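Local coordinates for protein soluble inorganic pyrophosphatase (Toxoplasma gondii, PDB 5WRT) that probably hydrolyses inorganic diphosphate to phosphate with the help of magnesium ions, at residues Arg115-Pro120 and Glu152-Val157; Gly94-Thr99 and Leu121-Ile126. All coordinates share one frame; numbering follows the deposited sequence.

Contact 1: Arg115-Pro120 and Glu152-Val157. With MG (magnesium ion), chain C.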
# COMPACT_ATOMS: atom_id res chain seq x y z
N ARG A 115 -17.54 -7.98 15.36
CA ARG A 115 -18.48 -6.97 15.80
C ARG A 115 -18.15 -5.62 15.16
O ARG A 115 -17.11 -5.44 14.52
CB ARG A 115 -18.48 -6.84 17.33
CG ARG A 115 -17.33 -6.00 17.85
CD ARG A 115 -16.11 -6.82 18.27
NE ARG A 115 -15.07 -5.95 18.83
CZ ARG A 115 -13.90 -6.36 19.29
NH1 ARG A 115 -13.58 -7.65 19.27
NH2 ARG A 115 -13.03 -5.48 19.77
N GLY A 116 -19.07 -4.67 15.33
CA GLY A 116 -18.89 -3.35 14.76
C GLY A 116 -17.67 -2.64 15.31
O GLY A 116 -17.26 -2.84 16.45
N ASP A 117 -17.05 -1.80 14.45
CA ASP A 117 -15.85 -1.05 14.83
C ASP A 117 -16.13 0.07 15.81
O ASP A 117 -15.17 0.65 16.36
CB ASP A 117 -15.15 -0.47 13.58
CG ASP A 117 -15.82 0.82 13.02
OD1 ASP A 117 -15.22 1.48 12.15
OD2 ASP A 117 -16.90 1.23 13.51
N GLY A 118 -17.39 0.43 16.03
CA GLY A 118 -17.73 1.49 16.95
C GLY A 118 -17.61 2.90 16.41
O GLY A 118 -17.88 3.85 17.15
N ASP A 119 -17.22 3.06 15.15
CA ASP A 119 -17.02 4.36 14.51
C ASP A 119 -18.06 4.60 13.42
O ASP A 119 -18.81 3.69 13.04
CB ASP A 119 -15.61 4.43 13.91
CG ASP A 119 -14.62 5.12 14.82
OD1 ASP A 119 -15.01 5.46 15.96
OD2 ASP A 119 -13.46 5.32 14.40
N PRO A 120 -18.16 5.83 12.91
CA PRO A 120 -18.94 6.05 11.69
C PRO A 120 -18.41 5.22 10.54
O PRO A 120 -17.21 4.97 10.43
CB PRO A 120 -18.78 7.56 11.43
CG PRO A 120 -18.48 8.14 12.76
CD PRO A 120 -17.72 7.10 13.53
N GLU A 152 -12.72 -6.95 14.95
CA GLU A 152 -13.67 -5.90 14.63
C GLU A 152 -13.95 -5.89 13.14
O GLU A 152 -13.01 -5.92 12.33
CB GLU A 152 -13.15 -4.52 15.07
CG GLU A 152 -13.08 -4.30 16.57
CD GLU A 152 -12.96 -2.83 16.92
OE1 GLU A 152 -12.30 -2.08 16.17
OE2 GLU A 152 -13.55 -2.41 17.94
N LEU A 153 -15.23 -5.86 12.78
CA LEU A 153 -15.62 -5.70 11.39
C LEU A 153 -15.47 -4.24 10.99
O LEU A 153 -16.14 -3.36 11.56
CB LEU A 153 -17.06 -6.18 11.19
CG LEU A 153 -17.70 -5.97 9.81
CD1 LEU A 153 -16.82 -6.54 8.71
CD2 LEU A 153 -19.08 -6.62 9.79
N ASP A 154 -14.60 -3.96 10.02
CA ASP A 154 -14.28 -2.60 9.61
C ASP A 154 -14.53 -2.48 8.11
O ASP A 154 -13.60 -2.62 7.30
CB ASP A 154 -12.83 -2.25 10.00
CG ASP A 154 -12.47 -0.82 9.69
OD1 ASP A 154 -13.38 -0.00 9.45
OD2 ASP A 154 -11.26 -0.50 9.69
N TRP A 155 -15.78 -2.24 7.75
CA TRP A 155 -16.15 -2.10 6.35
C TRP A 155 -15.41 -0.94 5.70
O TRP A 155 -15.22 0.12 6.31
CB TRP A 155 -17.66 -1.87 6.20
CG TRP A 155 -18.52 -3.06 6.48
CD1 TRP A 155 -19.23 -3.30 7.62
CD2 TRP A 155 -18.80 -4.15 5.60
NE1 TRP A 155 -19.93 -4.48 7.50
CE2 TRP A 155 -19.68 -5.02 6.27
CE3 TRP A 155 -18.39 -4.47 4.30
CZ2 TRP A 155 -20.15 -6.20 5.70
CZ3 TRP A 155 -18.86 -5.64 3.73
CH2 TRP A 155 -19.73 -6.49 4.43
N LYS A 156 -15.00 -1.14 4.45
CA LYS A 156 -14.51 -0.06 3.60
C LYS A 156 -15.43 -0.00 2.39
O LYS A 156 -15.28 -0.78 1.44
CB LYS A 156 -13.05 -0.28 3.20
CG LYS A 156 -12.11 -0.49 4.38
CD LYS A 156 -12.15 0.70 5.32
CE LYS A 156 -11.21 0.49 6.50
NZ LYS A 156 -11.54 1.38 7.65
N VAL A 157 -16.40 0.90 2.43
CA VAL A 157 -17.33 1.08 1.32
C VAL A 157 -16.62 1.83 0.20
O VAL A 157 -15.91 2.81 0.44
CB VAL A 157 -18.59 1.83 1.78
CG1 VAL A 157 -19.54 2.08 0.61
CG2 VAL A 157 -19.30 1.06 2.89
MG MG C . -14.48 1.50 10.18
O HOH W 1 -16.18 0.83 8.71
O HOH W 2 -12.84 2.09 11.34
O HOH W 3 -15.93 3.11 10.69
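Arg115 and Glu152 pair as neighbours in a parallel bridge, their CA atoms 5.1 Å apart, and Leu153 N donates to Arg115 O at 2.6 Å. Beyond Gly116 the segment 115-120 turns off into a loop while Glu152-Val157 runs on as strand. The Arg115 side chain, bent at CG, lays one face of its guanidinium over Glu152 CG, which lies toward its rim, 3.4 Å from Arg115 NH2. The Glu152 carboxylate stands 79° from the guanidinium plane, and the salt bridge between Arg115 NH2 and Glu152 OE2 is long (3.6 Å). Deeper in, the contact becomes part of the metal centre of the pyrophosphatase fold: Asp117 OD1 (2.1 Å) and Asp154 OD1 (2.0 Å) each bind the same magnesium ion, which three waters and Asp122 complete to six ligands. Asp154, with CG anti to its backbone N, turns OD1 toward the ion, and its carboxylate is turned 40° from that of Asp117. The second oxygens of Asp117 and Asp154 are also employed. Asp117 OD2 accepts from Asp119 N in an Asx turn; this bond and the metal bond of OD1 together probably hold the carboxylate's rotation. Asp154 OD2 takes a salt bridge from Lys156 NZ (2.8 Å) on its syn side, 34° out of the carboxylate plane.

Contact 2: Gly94-Thr99 and Leu121-Ile126. With MG (magnesium ion), chain D; MG (magnesium ion), chain C.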
# COMPACT_ATOMS: atom_id res chain seq x y z
N GLY A 94 -13.01 8.92 4.03
CA GLY A 94 -13.79 9.58 5.05
C GLY A 94 -14.87 8.70 5.64
O GLY A 94 -14.65 7.51 5.85
N ALA A 95 -16.04 9.28 5.91
CA ALA A 95 -17.08 8.55 6.61
C ALA A 95 -18.45 9.08 6.18
O ALA A 95 -18.58 10.20 5.68
CB ALA A 95 -16.92 8.67 8.13
N PHE A 96 -19.46 8.25 6.40
CA PHE A 96 -20.85 8.61 6.15
C PHE A 96 -21.42 9.31 7.37
O PHE A 96 -21.29 8.79 8.49
CB PHE A 96 -21.68 7.38 5.83
CG PHE A 96 -21.33 6.72 4.52
CD1 PHE A 96 -21.61 7.34 3.32
CD2 PHE A 96 -20.72 5.48 4.50
CE1 PHE A 96 -21.29 6.73 2.11
CE2 PHE A 96 -20.39 4.86 3.31
CZ PHE A 96 -20.68 5.49 2.11
N PRO A 97 -22.05 10.47 7.22
CA PRO A 97 -22.72 11.10 8.36
C PRO A 97 -23.87 10.24 8.86
O PRO A 97 -24.45 9.45 8.11
CB PRO A 97 -23.22 12.44 7.80
CG PRO A 97 -22.50 12.63 6.51
CD PRO A 97 -22.19 11.27 5.99
N GLN A 98 -24.20 10.41 10.14
CA GLN A 98 -25.36 9.77 10.75
C GLN A 98 -25.30 8.25 10.59
O GLN A 98 -26.31 7.59 10.36
CB GLN A 98 -26.66 10.33 10.19
CG GLN A 98 -26.77 11.84 10.36
CD GLN A 98 -28.02 12.43 9.72
OE1 GLN A 98 -28.66 11.79 8.89
NE2 GLN A 98 -28.35 13.65 10.10
N THR A 99 -24.10 7.70 10.71
CA THR A 99 -23.89 6.26 10.72
C THR A 99 -23.04 5.90 11.93
O THR A 99 -22.21 6.70 12.39
CB THR A 99 -23.20 5.76 9.44
OG1 THR A 99 -21.93 6.41 9.29
CG2 THR A 99 -24.06 6.05 8.22
N LEU A 121 -19.32 4.81 9.66
CA LEU A 121 -18.97 3.90 8.57
C LEU A 121 -17.99 4.55 7.61
O LEU A 121 -18.19 5.69 7.16
CB LEU A 121 -20.23 3.47 7.83
CG LEU A 121 -20.04 2.47 6.69
CD1 LEU A 121 -19.40 1.19 7.20
CD2 LEU A 121 -21.37 2.17 6.01
N ASP A 122 -16.92 3.82 7.28
CA ASP A 122 -15.86 4.34 6.43
C ASP A 122 -16.21 4.19 4.95
O ASP A 122 -16.87 3.23 4.54
CB ASP A 122 -14.54 3.62 6.71
CG ASP A 122 -14.13 3.70 8.17
OD1 ASP A 122 -14.22 4.80 8.75
OD2 ASP A 122 -13.72 2.67 8.73
N VAL A 123 -15.75 5.15 4.14
CA VAL A 123 -15.99 5.14 2.70
C VAL A 123 -14.72 5.58 1.98
O VAL A 123 -14.06 6.54 2.40
CB VAL A 123 -17.19 6.03 2.31
CG1 VAL A 123 -17.04 7.44 2.87
CG2 VAL A 123 -17.38 6.05 0.80
N VAL A 124 -14.39 4.88 0.90
CA VAL A 124 -13.28 5.24 0.02
C VAL A 124 -13.88 5.77 -1.27
O VAL A 124 -14.68 5.09 -1.92
CB VAL A 124 -12.35 4.05 -0.25
CG1 VAL A 124 -11.11 4.50 -0.99
CG2 VAL A 124 -11.97 3.36 1.06
N GLU A 125 -13.49 6.98 -1.66
CA GLU A 125 -13.93 7.59 -2.90
C GLU A 125 -12.82 7.45 -3.93
O GLU A 125 -11.67 7.84 -3.67
CB GLU A 125 -14.30 9.06 -2.70
CG GLU A 125 -15.18 9.66 -3.79
CD GLU A 125 -14.40 10.07 -5.02
OE1 GLU A 125 -13.32 10.68 -4.87
OE2 GLU A 125 -14.87 9.78 -6.14
N ILE A 126 -13.15 6.90 -5.10
CA ILE A 126 -12.14 6.44 -6.05
C ILE A 126 -11.95 7.43 -7.20
O ILE A 126 -11.22 7.13 -8.15
CB ILE A 126 -12.49 5.05 -6.58
CG1 ILE A 126 -13.75 5.10 -7.44
CG2 ILE A 126 -12.68 4.07 -5.43
CD1 ILE A 126 -14.07 3.80 -8.15
MG MG D . -13.21 6.26 9.94
MG MG C . -14.48 1.50 10.18
O HOH W 1 -16.18 0.83 8.71
O HOH W 2 -12.84 2.09 11.34
O HOH W 3 -15.93 3.11 10.69
O HOH W 4 -12.22 7.75 10.99
O HOH W 5 -13.02 4.85 11.39
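Phe96 fits against Leu121 and Val123 where the strand ending at Ala95 pairs antiparallel with strand 122-125. Gly94 and Val123 form the hydrogen-bonded pair, Gly94 N to Val123 O and Val123 N to Gly94 O, both 3.1 Å; Ala95 and Asp122, the non-hydrogen-bonded pair, come to 4.4 Å between CA atoms. Phe96 N then donates to Leu121 O. Phe96 has CG beside its backbone N (chi1 -67°), which brings the ring over to strand 122-125; one face meets Val123 CG1, 4.2 Å from the Phe96 ring centroid and 10° off the normal, a CH-pi contact. Val123 CB and CG2 meet the CZ end of the ring, CB at 3.5 Å from Phe96 CZ. Leu121 runs alongside Phe96 in the same direction, its CB in plane at the ring edge and its CD2 3.7 Å from Phe96 CD2. Val221 of helix 214-232 also touches both Phe96 and Leu121. Thr99 OG1, placed between the backbone N and carbonyl carbon (chi1 59°), links the turn to the strand: it donates to Phe96 O from above the carbonyl plane (2.6 Å) and accepts from Leu121 N. On the same side of the sheet as Ala95 CB, Asp122 splits its carboxylate between two magnesium ions, OD1 binding one at 2.1 Å and OD2 the other at 2.0 Å. OD2 also accepts a hydrogen bond from Lys156 NZ. A carboxylate bridging two metals at the edge of a hydrophobic barrel core is characteristic of the active site of family I pyrophosphatases.

Strand 115-125 serves both contacts: its start pairs with strand 152-161 in contact 1 and its later part with strand 92-95 in contact 2. The centres of the two contacts lie about 11 Å apart, and both reach one magnesium ion. Asp117 and Asp154 of contact 1 meet Asp122 of contact 2 there, and three waters on that ion are shared by the two contacts. Through Asp122 the site of contact 1 is joined to the second magnesium ion. A salt bridge from Lys156 NZ to Asp122 OD2 (2.7 Å) ties the contacts together beside the metal, while Val124 N lies 2.6 Å from Val157 O, probably a hydrogen bond that continues the sheet pairing away from it.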